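Local coordinates for Dps family DNA-binding stress response protein (Thermosynechococcus elongatus, PDB 2C41) that probably binds and oxidises iron and binds DNA as a dodecameric, ferritin-like stress-response protein, at residues 22-33 against 48-59. Numbering follows the deposited sequence.
Sequences AVVMYLNYKKYH and FEEQGSEVFAMI
Tyr32 lays its CB over the centre of the Phe48 ring, a CH-pi contact 3.5 Å from the centroid, while Tyr29 CE1 meets the edge of that same ring. The Tyr29 ring in turn rests one face on the backbone of segment 48-59, over Gln51 C and Gly52 N near its rim, a knob among Phe48, Gln51, Gly52 and Val55. Glycine lets it in: Tyr29 CB comes to 3.6 Å from Gly52 CA. Tyr26, a second knob, takes the edge of Phe56 on one face, their planes at 57°, and has Gly52 O at its own edge, 3.2 Å from CD1. Glu49 OE1 lies over the middle of the His33 ring, whose ND1 is hydrogen-bonded to His45 O. With CG anti to the backbone N (chi1 -174°) and a bend at chi2, Glu49 curls back so that OE1 turns its syn lone pair to Lys30 NZ in a 2.8 Å salt bridge; a water bonded to Glu49 OE2 reaches Lys30 NZ only weakly, and Lys30 also forms a salt bridge to Asp60 of a second subunit. Cutting Tyr29 back to an alanine would probably open a gap over Gly52 and leave Val55 CG2 and the Phe48 edge without this neighbour. Val55 returns the knob among Ala22, Met25, Tyr26 and Tyr29. The segment axes, nearly antiparallel (157°), approach to 8.4 Å, joining the first two long helices of the ferritin-like four-helix bundle where Phe56 meets Phe56 of the second subunit, consistent with the intersubunit interface at which Dps proteins build their ferroxidase centre.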
loop_
_atom_site.group_PDB
_atom_site.type_symbol
_atom_site.label_atom_id
_atom_site.label_comp_id
_atom_site.label_asym_id
_atom_site.label_seq_id
_atom_site.Cartn_x
_atom_site.Cartn_y
_atom_site.Cartn_z
ATOM N N ALA C 22 -28.802 -14.924 -3.356
ATOM C CA ALA C 22 -27.533 -14.397 -2.845
ATOM C C ALA C 22 -27.740 -13.708 -1.491
ATOM O O ALA C 22 -26.941 -13.880 -0.561
ATOM C CB ALA C 22 -26.906 -13.445 -3.844
ATOM N N VAL C 23 -28.817 -12.933 -1.381
ATOM C CA VAL C 23 -29.144 -12.235 -0.128
ATOM C C VAL C 23 -29.410 -13.236 1.007
ATOM O O VAL C 23 -28.842 -13.109 2.093
ATOM C CB VAL C 23 -30.354 -11.286 -0.310
ATOM C CG1 VAL C 23 -30.838 -10.750 1.044
ATOM C CG2 VAL C 23 -29.977 -10.139 -1.263
ATOM N N VAL C 24 -30.266 -14.232 0.755
ATOM C CA VAL C 24 -30.592 -15.232 1.785
ATOM C C VAL C 24 -29.372 -16.083 2.142
ATOM O O VAL C 24 -29.120 -16.360 3.318
ATOM C CB VAL C 24 -31.794 -16.129 1.366
ATOM C CG1 VAL C 24 -32.026 -17.286 2.369
ATOM C CG2 VAL C 24 -33.028 -15.275 1.237
ATOM N N MET C 25 -28.615 -16.488 1.128
ATOM C CA MET C 25 -27.408 -17.269 1.340
ATOM C C MET C 25 -26.393 -16.494 2.184
ATOM O O MET C 25 -25.748 -17.049 3.080
ATOM C CB MET C 25 -26.787 -17.621 -0.005
ATOM C CG MET C 25 -25.846 -18.767 0.080
ATOM S SD MET C 25 -26.745 -20.288 0.461
ATOM C CE MET C 25 -25.312 -21.347 0.567
ATOM N N TYR C 26 -26.258 -15.206 1.887
ATOM C CA TYR C 26 -25.388 -14.345 2.679
ATOM C C TYR C 26 -25.837 -14.298 4.144
ATOM O O TYR C 26 -25.031 -14.502 5.059
ATOM C CB TYR C 26 -25.324 -12.928 2.093
ATOM C CG TYR C 26 -24.606 -11.997 3.031
ATOM C CD1 TYR C 26 -23.234 -12.135 3.242
ATOM C CD2 TYR C 26 -25.298 -11.024 3.748
ATOM C CE1 TYR C 26 -22.552 -11.300 4.118
ATOM C CE2 TYR C 26 -24.618 -10.182 4.644
ATOM C CZ TYR C 26 -23.248 -10.339 4.809
ATOM O OH TYR C 26 -22.544 -9.533 5.671
ATOM N N LEU C 27 -27.120 -14.024 4.360
ATOM C CA LEU C 27 -27.657 -13.933 5.715
ATOM C C LEU C 27 -27.549 -15.270 6.459
ATOM O O LEU C 27 -27.267 -15.285 7.660
ATOM C CB LEU C 27 -29.089 -13.397 5.708
ATOM C CG LEU C 27 -29.251 -11.942 5.241
ATOM C CD1 LEU C 27 -30.724 -11.607 5.082
ATOM C CD2 LEU C 27 -28.554 -10.963 6.193
ATOM N N ASN C 28 -27.747 -16.379 5.740
ATOM C CA ASN C 28 -27.462 -17.708 6.307
ATOM C C ASN C 28 -26.012 -17.822 6.772
ATOM O O ASN C 28 -25.748 -18.294 7.871
ATOM C CB ASN C 28 -27.744 -18.825 5.298
ATOM C CG ASN C 28 -29.219 -19.117 5.124
ATOM O OD1 ASN C 28 -29.597 -19.943 4.279
ATOM N ND2 ASN C 28 -30.057 -18.471 5.910
ATOM N N TYR C 29 -25.073 -17.406 5.922
ATOM C CA TYR C 29 -23.647 -17.430 6.286
ATOM C C TYR C 29 -23.344 -16.631 7.546
ATOM O O TYR C 29 -22.525 -17.048 8.369
ATOM C CB TYR C 29 -22.755 -16.986 5.129
ATOM C CG TYR C 29 -22.207 -18.140 4.307
ATOM C CD1 TYR C 29 -21.451 -19.152 4.914
ATOM C CD2 TYR C 29 -22.430 -18.218 2.931
ATOM C CE1 TYR C 29 -20.929 -20.212 4.177
ATOM C CE2 TYR C 29 -21.909 -19.279 2.173
ATOM C CZ TYR C 29 -21.164 -20.265 2.804
ATOM O OH TYR C 29 -20.645 -21.311 2.084
ATOM N N LYS C 30 -24.015 -15.490 7.699
ATOM C CA LYS C 30 -23.844 -14.680 8.896
ATOM C C LYS C 30 -24.342 -15.433 10.133
ATOM O O LYS C 30 -23.681 -15.417 11.174
ATOM C CB LYS C 30 -24.515 -13.309 8.751
ATOM C CG LYS C 30 -23.791 -12.354 7.786
ATOM C CD LYS C 30 -22.272 -12.264 8.033
ATOM C CE LYS C 30 -21.944 -11.619 9.384
ATOM N NZ LYS C 30 -20.592 -10.985 9.416
ATOM N N LYS C 31 -25.486 -16.111 10.011
ATOM C CA LYS C 31 -25.959 -16.960 11.104
ATOM C C LYS C 31 -24.889 -17.977 11.504
ATOM O O LYS C 31 -24.561 -18.100 12.688
ATOM C CB LYS C 31 -27.270 -17.659 10.746
ATOM C CG LYS C 31 -27.661 -18.756 11.722
ATOM C CD LYS C 31 -29.035 -19.290 11.394
ATOM C CE LYS C 31 -29.456 -20.379 12.386
ATOM N NZ LYS C 31 -30.726 -21.012 11.927
ATOM N N TYR C 32 -24.326 -18.686 10.524
ATOM C CA TYR C 32 -23.313 -19.696 10.817
ATOM C C TYR C 32 -22.079 -19.058 11.472
ATOM O O TYR C 32 -21.575 -19.559 12.472
ATOM C CB TYR C 32 -22.926 -20.501 9.568
ATOM C CG TYR C 32 -24.096 -20.981 8.723
ATOM C CD1 TYR C 32 -25.313 -21.367 9.309
ATOM C CD2 TYR C 32 -23.971 -21.082 7.338
ATOM C CE1 TYR C 32 -26.392 -21.817 8.517
ATOM C CE2 TYR C 32 -25.030 -21.526 6.545
ATOM C CZ TYR C 32 -26.231 -21.890 7.136
ATOM O OH TYR C 32 -27.260 -22.318 6.337
ATOM N N HIS C 33 -21.616 -17.955 10.900
ATOM C CA HIS C 33 -20.510 -17.169 11.452
ATOM C C HIS C 33 -20.761 -16.846 12.932
ATOM O O HIS C 33 -19.893 -17.073 13.774
ATOM C CB HIS C 33 -20.367 -15.888 10.616
ATOM C CG HIS C 33 -19.321 -14.932 11.092
ATOM N ND1 HIS C 33 -17.971 -15.216 11.051
ATOM C CD2 HIS C 33 -19.425 -13.663 11.550
ATOM C CE1 HIS C 33 -17.293 -14.170 11.488
ATOM N NE2 HIS C 33 -18.153 -13.215 11.798
ATOM N N PHE C 48 -16.924 -19.192 7.509
ATOM C CA PHE C 48 -18.257 -18.671 7.240
ATOM C C PHE C 48 -18.226 -17.203 6.823
ATOM O O PHE C 48 -18.985 -16.794 5.955
ATOM C CB PHE C 48 -19.179 -18.902 8.439
ATOM C CG PHE C 48 -19.453 -20.367 8.717
ATOM C CD1 PHE C 48 -19.373 -20.876 10.011
ATOM C CD2 PHE C 48 -19.810 -21.227 7.673
ATOM C CE1 PHE C 48 -19.630 -22.232 10.266
ATOM C CE2 PHE C 48 -20.077 -22.583 7.910
ATOM C CZ PHE C 48 -19.984 -23.089 9.203
ATOM N N GLU C 49 -17.326 -16.431 7.417
ATOM C CA GLU C 49 -17.167 -15.031 7.029
ATOM C C GLU C 49 -16.585 -14.914 5.620
ATOM O O GLU C 49 -17.040 -14.103 4.820
ATOM C CB GLU C 49 -16.310 -14.278 8.056
ATOM C CG GLU C 49 -16.226 -12.776 7.786
ATOM C CD GLU C 49 -17.509 -11.998 8.110
ATOM O OE1 GLU C 49 -18.575 -12.588 8.404
ATOM O OE2 GLU C 49 -17.449 -10.758 8.058
ATOM N N GLU C 50 -15.590 -15.750 5.317
ATOM C CA GLU C 50 -14.909 -15.691 4.028
ATOM C C GLU C 50 -15.846 -16.061 2.887
ATOM O O GLU C 50 -15.974 -15.316 1.908
ATOM C CB GLU C 50 -13.677 -16.593 4.042
ATOM C CG GLU C 50 -12.557 -16.037 4.896
ATOM C CD GLU C 50 -11.516 -17.074 5.265
ATOM O OE1 GLU C 50 -11.784 -18.294 5.141
ATOM O OE2 GLU C 50 -10.433 -16.660 5.712
ATOM N N GLN C 51 -16.530 -17.194 3.032
ATOM C CA GLN C 51 -17.461 -17.635 1.990
ATOM C C GLN C 51 -18.683 -16.719 1.949
ATOM O O GLN C 51 -19.157 -16.356 0.869
ATOM C CB GLN C 51 -17.790 -19.129 2.140
ATOM C CG GLN C 51 -16.494 -19.966 2.169
ATOM C CD GLN C 51 -16.655 -21.444 1.825
ATOM O OE1 GLN C 51 -15.700 -22.067 1.381
ATOM N NE2 GLN C 51 -17.834 -22.006 2.037
ATOM N N GLY C 52 -19.132 -16.274 3.119
ATOM C CA GLY C 52 -20.213 -15.290 3.204
ATOM C C GLY C 52 -19.891 -14.008 2.456
ATOM O O GLY C 52 -20.752 -13.457 1.767
ATOM N N SER C 53 -18.654 -13.534 2.589
ATOM C CA SER C 53 -18.215 -12.315 1.892
ATOM C C SER C 53 -18.209 -12.464 0.379
ATOM O O SER C 53 -18.507 -11.510 -0.339
ATOM C CB SER C 53 -16.828 -11.882 2.371
ATOM O OG SER C 53 -16.927 -11.331 3.667
ATOM N N GLU C 54 -17.849 -13.652 -0.102
ATOM C CA GLU C 54 -17.858 -13.928 -1.533
ATOM C C GLU C 54 -19.271 -13.991 -2.096
ATOM O O GLU C 54 -19.532 -13.462 -3.172
ATOM C CB GLU C 54 -17.077 -15.197 -1.845
ATOM C CG GLU C 54 -15.575 -15.000 -1.645
ATOM C CD GLU C 54 -14.766 -16.171 -2.151
ATOM O OE1 GLU C 54 -13.852 -15.935 -2.970
ATOM O OE2 GLU C 54 -15.052 -17.319 -1.746
ATOM N N VAL C 55 -20.182 -14.600 -1.350
ATOM C CA VAL C 55 -21.599 -14.584 -1.722
ATOM C C VAL C 55 -22.142 -13.152 -1.677
ATOM O O VAL C 55 -22.849 -12.724 -2.583
ATOM C CB VAL C 55 -22.444 -15.500 -0.820
ATOM C CG1 VAL C 55 -23.933 -15.299 -1.098
ATOM C CG2 VAL C 55 -22.059 -16.973 -1.034
ATOM N N PHE C 56 -21.767 -12.407 -0.636
ATOM C CA PHE C 56 -22.200 -11.021 -0.486
ATOM C C PHE C 56 -21.961 -10.193 -1.743
ATOM O O PHE C 56 -22.857 -9.469 -2.189
ATOM C CB PHE C 56 -21.475 -10.338 0.684
ATOM C CG PHE C 56 -21.760 -8.864 0.774
ATOM C CD1 PHE C 56 -20.860 -7.935 0.255
ATOM C CD2 PHE C 56 -22.942 -8.412 1.350
ATOM C CE1 PHE C 56 -21.129 -6.566 0.325
ATOM C CE2 PHE C 56 -23.222 -7.041 1.425
ATOM C CZ PHE C 56 -22.311 -6.124 0.910
ATOM N N ALA C 57 -20.751 -10.301 -2.294
ATOM C CA ALA C 57 -20.336 -9.529 -3.468
ATOM C C ALA C 57 -21.251 -9.773 -4.658
ATOM O O ALA C 57 -21.398 -8.915 -5.533
ATOM C CB ALA C 57 -18.902 -9.867 -3.833
ATOM N N MET C 58 -21.867 -10.952 -4.693
ATOM C CA MET C 58 -22.748 -11.323 -5.792
ATOM C C MET C 58 -24.064 -10.567 -5.795
ATOM O O MET C 58 -24.688 -10.425 -6.848
ATOM C CB MET C 58 -23.037 -12.821 -5.750
ATOM C CG MET C 58 -21.781 -13.660 -5.825
ATOM S SD MET C 58 -22.271 -15.393 -5.878
ATOM C CE MET C 58 -20.699 -16.184 -5.567
ATOM N N ILE C 59 -24.488 -10.091 -4.626
ATOM C CA ILE C 59 -25.769 -9.406 -4.504
ATOM C C ILE C 59 -25.833 -8.206 -5.447
ATOM O O ILE C 59 -26.757 -8.085 -6.252
ATOM C CB ILE C 59 -26.059 -8.951 -3.050
ATOM C CG1 ILE C 59 -26.141 -10.167 -2.115
ATOM C CG2 ILE C 59 -27.343 -8.127 -3.010
ATOM C CD1 ILE C 59 -26.016 -9.825 -0.646
HETATM O O HOH W 1 -18.849 -8.786 8.898
#